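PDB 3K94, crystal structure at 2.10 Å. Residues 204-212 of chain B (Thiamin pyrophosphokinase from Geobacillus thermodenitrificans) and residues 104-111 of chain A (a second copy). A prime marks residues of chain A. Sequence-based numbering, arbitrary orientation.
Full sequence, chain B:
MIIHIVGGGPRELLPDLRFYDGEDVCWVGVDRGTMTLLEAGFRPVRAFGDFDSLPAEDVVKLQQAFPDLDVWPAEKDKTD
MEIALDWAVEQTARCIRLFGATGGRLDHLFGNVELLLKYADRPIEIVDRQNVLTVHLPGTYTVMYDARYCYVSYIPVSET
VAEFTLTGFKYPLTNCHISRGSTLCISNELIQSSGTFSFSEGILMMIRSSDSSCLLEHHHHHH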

# COMPACT_ATOMS: atom_id res chain seq x y z
N LEU B 204 13.65 -3.24 8.14
CA LEU B 204 12.61 -4.24 7.97
C LEU B 204 11.22 -3.70 8.22
O LEU B 204 10.99 -2.99 9.21
CB LEU B 204 12.87 -5.42 8.91
CG LEU B 204 11.93 -6.62 8.80
CD1 LEU B 204 12.33 -7.45 7.59
CD2 LEU B 204 12.00 -7.46 10.06
N MSE B 205 10.28 -4.06 7.35
CA MSE B 205 8.90 -3.65 7.51
C MSE B 205 8.07 -4.75 8.13
O MSE B 205 8.15 -5.90 7.71
CB MSE B 205 8.31 -3.24 6.16
CG MSE B 205 6.84 -2.89 6.24
SE MSE B 205 6.07 -2.28 4.53
CE MSE B 205 6.76 -3.66 3.35
N MSE B 206 7.27 -4.41 9.14
CA MSE B 206 6.29 -5.35 9.66
C MSE B 206 4.86 -4.88 9.40
O MSE B 206 4.53 -3.74 9.66
CB MSE B 206 6.46 -5.62 11.15
CG MSE B 206 5.39 -6.58 11.70
SE MSE B 206 5.53 -7.03 13.62
CE MSE B 206 5.52 -5.22 14.39
N ILE B 207 4.03 -5.78 8.89
CA ILE B 207 2.60 -5.50 8.81
C ILE B 207 1.82 -6.56 9.58
O ILE B 207 1.97 -7.75 9.33
CB ILE B 207 2.12 -5.43 7.35
CG1 ILE B 207 2.81 -4.27 6.62
CG2 ILE B 207 0.60 -5.26 7.31
CD1 ILE B 207 2.72 -4.35 5.09
N ARG B 208 1.01 -6.11 10.54
CA ARG B 208 0.08 -6.99 11.23
C ARG B 208 -1.28 -6.64 10.70
O ARG B 208 -1.65 -5.47 10.65
CB ARG B 208 0.13 -6.79 12.75
CG ARG B 208 1.49 -7.06 13.38
CD ARG B 208 1.45 -6.83 14.90
NE ARG B 208 0.76 -7.92 15.59
CZ ARG B 208 0.60 -8.02 16.91
NH1 ARG B 208 1.09 -7.09 17.73
NH2 ARG B 208 -0.06 -9.05 17.41
N SER B 209 -2.04 -7.63 10.28
CA SER B 209 -3.30 -7.34 9.64
C SER B 209 -4.40 -8.29 10.05
O SER B 209 -4.17 -9.27 10.75
CB SER B 209 -3.13 -7.35 8.12
OG SER B 209 -2.61 -8.59 7.66
N SER B 210 -5.61 -7.99 9.59
CA SER B 210 -6.76 -8.83 9.82
C SER B 210 -7.62 -8.81 8.56
O SER B 210 -7.40 -8.00 7.68
CB SER B 210 -7.57 -8.29 11.01
OG SER B 210 -8.94 -8.58 10.84
N ASP B 211 -8.58 -9.72 8.47
CA ASP B 211 -9.62 -9.64 7.44
C ASP B 211 -10.92 -10.22 8.00
O ASP B 211 -10.96 -10.62 9.16
CB ASP B 211 -9.19 -10.34 6.13
CG ASP B 211 -8.66 -11.76 6.34
OD1 ASP B 211 -8.99 -12.37 7.38
OD2 ASP B 211 -7.92 -12.26 5.46
N SER B 212 -11.98 -10.25 7.19
CA SER B 212 -13.27 -10.76 7.65
C SER B 212 -13.11 -12.10 8.38
O SER B 212 -13.67 -12.30 9.46
CB SER B 212 -14.24 -10.93 6.48
OG SER B 212 -13.69 -11.82 5.52
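Chain A (104-111) GRLDHLFG

Residues 204-209 of chain B form a strand, and 210-212 continue as loop. In chain A, Gly104′ and Arg105′ lead into a helix that starts at Leu106′ and runs past Gly111′. Arg105′ holds the N-cap position. The helix lies across the strand in a roughly antiparallel sense: the N-to-C directions make an angle of 143°, and the axes approach to 8.8 Å. The nearest CA pairs give the register. Ile207 CA is 6.0 Å from Asp107′ CA, and Ser209 CA is 6.0 Å from Arg105′ CA. Met205 meets Phe110′, further along the helix.

Within the strand, alternate residues make the contacts. The CA-to-CB bonds of Met205, Ile207 and Ser209 point toward the chain A stretch; that of Arg208 points away.

The apolar contacts involve Met205 and Ile207. Met205 is a selenomethionine. Met205 SE sits over one face of the Phe110′ ring, 4.3 Å from the centroid and 18° off the ring normal. Met205 CE is 3.9 Å from Phe110′ CB. Ile207 CD1 packs 3.7 Å from Phe110′ CD2 and 3.9 Å from Asp107′ CA. Ile207 CD1 also lies at the first turn of the helix, 4.5 Å from Leu106′ CB and 3.9 Å from Leu106′ O.

The polar contacts gather around the helix start. Ser209 OG donates a hydrogen bond to Asp107′ OD1 at 2.8 Å. Arg105′ NH1 forms a salt bridge with Asp211 OD2 at 3.3 Å; the carboxylate oxygen lies at the guanidinium edge, near its plane, and the N-H...acceptor angle is 160°. Within chain A, Arg105′ NH2 pairs with Asp107′ OD2 at 2.9 Å, also a salt bridge. The arginine thus links carboxylates from both chains. Arg105′ CG lies 3.3 Å from Ser210 O.

The two stretches bury 374 Å² in total.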

# COMPACT_ATOMS: atom_id res chain seq x y z
N GLY A 104 -7.58 -3.58 1.38
CA GLY A 104 -7.74 -4.60 2.41
C GLY A 104 -6.49 -4.80 3.24
O GLY A 104 -5.98 -3.85 3.82
N ARG A 105 -6.00 -6.04 3.30
CA ARG A 105 -4.72 -6.36 3.94
C ARG A 105 -3.54 -5.79 3.15
O ARG A 105 -3.29 -6.19 2.03
CB ARG A 105 -4.52 -7.88 4.06
CG ARG A 105 -5.39 -8.52 5.13
CD ARG A 105 -5.36 -10.04 5.06
NE ARG A 105 -4.01 -10.58 5.15
CZ ARG A 105 -3.72 -11.88 5.15
NH1 ARG A 105 -4.69 -12.78 5.05
NH2 ARG A 105 -2.45 -12.28 5.22
N LEU A 106 -2.81 -4.87 3.76
CA LEU A 106 -1.72 -4.20 3.07
C LEU A 106 -0.51 -5.10 2.87
O LEU A 106 0.33 -4.83 2.02
CB LEU A 106 -1.32 -2.93 3.82
CG LEU A 106 -2.41 -1.85 3.86
CD1 LEU A 106 -2.03 -0.78 4.87
CD2 LEU A 106 -2.64 -1.27 2.48
N ASP A 107 -0.42 -6.18 3.65
CA ASP A 107 0.66 -7.15 3.41
C ASP A 107 0.50 -7.78 2.03
O ASP A 107 1.48 -8.14 1.39
CB ASP A 107 0.73 -8.21 4.51
CG ASP A 107 -0.61 -8.83 4.78
OD1 ASP A 107 -1.58 -8.10 5.07
OD2 ASP A 107 -0.71 -10.07 4.70
N HIS A 108 -0.74 -7.88 1.56
CA HIS A 108 -0.95 -8.35 0.19
C HIS A 108 -0.38 -7.36 -0.82
O HIS A 108 0.40 -7.75 -1.69
CB HIS A 108 -2.43 -8.64 -0.09
CG HIS A 108 -2.92 -9.89 0.55
ND1 HIS A 108 -4.26 -10.14 0.77
CD2 HIS A 108 -2.25 -10.97 1.03
CE1 HIS A 108 -4.40 -11.32 1.35
NE2 HIS A 108 -3.19 -11.85 1.52
N LEU A 109 -0.78 -6.09 -0.70
CA LEU A 109 -0.28 -5.06 -1.60
C LEU A 109 1.24 -5.00 -1.62
O LEU A 109 1.86 -5.04 -2.68
CB LEU A 109 -0.84 -3.68 -1.22
CG LEU A 109 -0.19 -2.53 -1.99
CD1 LEU A 109 -0.57 -2.60 -3.45
CD2 LEU A 109 -0.57 -1.17 -1.41
N PHE A 110 1.85 -4.90 -0.44
CA PHE A 110 3.30 -4.73 -0.36
C PHE A 110 4.04 -5.97 -0.87
O PHE A 110 5.05 -5.84 -1.56
CB PHE A 110 3.73 -4.29 1.04
CG PHE A 110 3.43 -2.83 1.31
CD1 PHE A 110 4.30 -1.84 0.87
CD2 PHE A 110 2.26 -2.45 1.93
CE1 PHE A 110 4.02 -0.51 1.08
CE2 PHE A 110 1.96 -1.11 2.14
CZ PHE A 110 2.84 -0.14 1.71
N GLY A 111 3.52 -7.15 -0.57
CA GLY A 111 4.06 -8.38 -1.12
C GLY A 111 3.94 -8.43 -2.63
O GLY A 111 4.86 -8.87 -3.31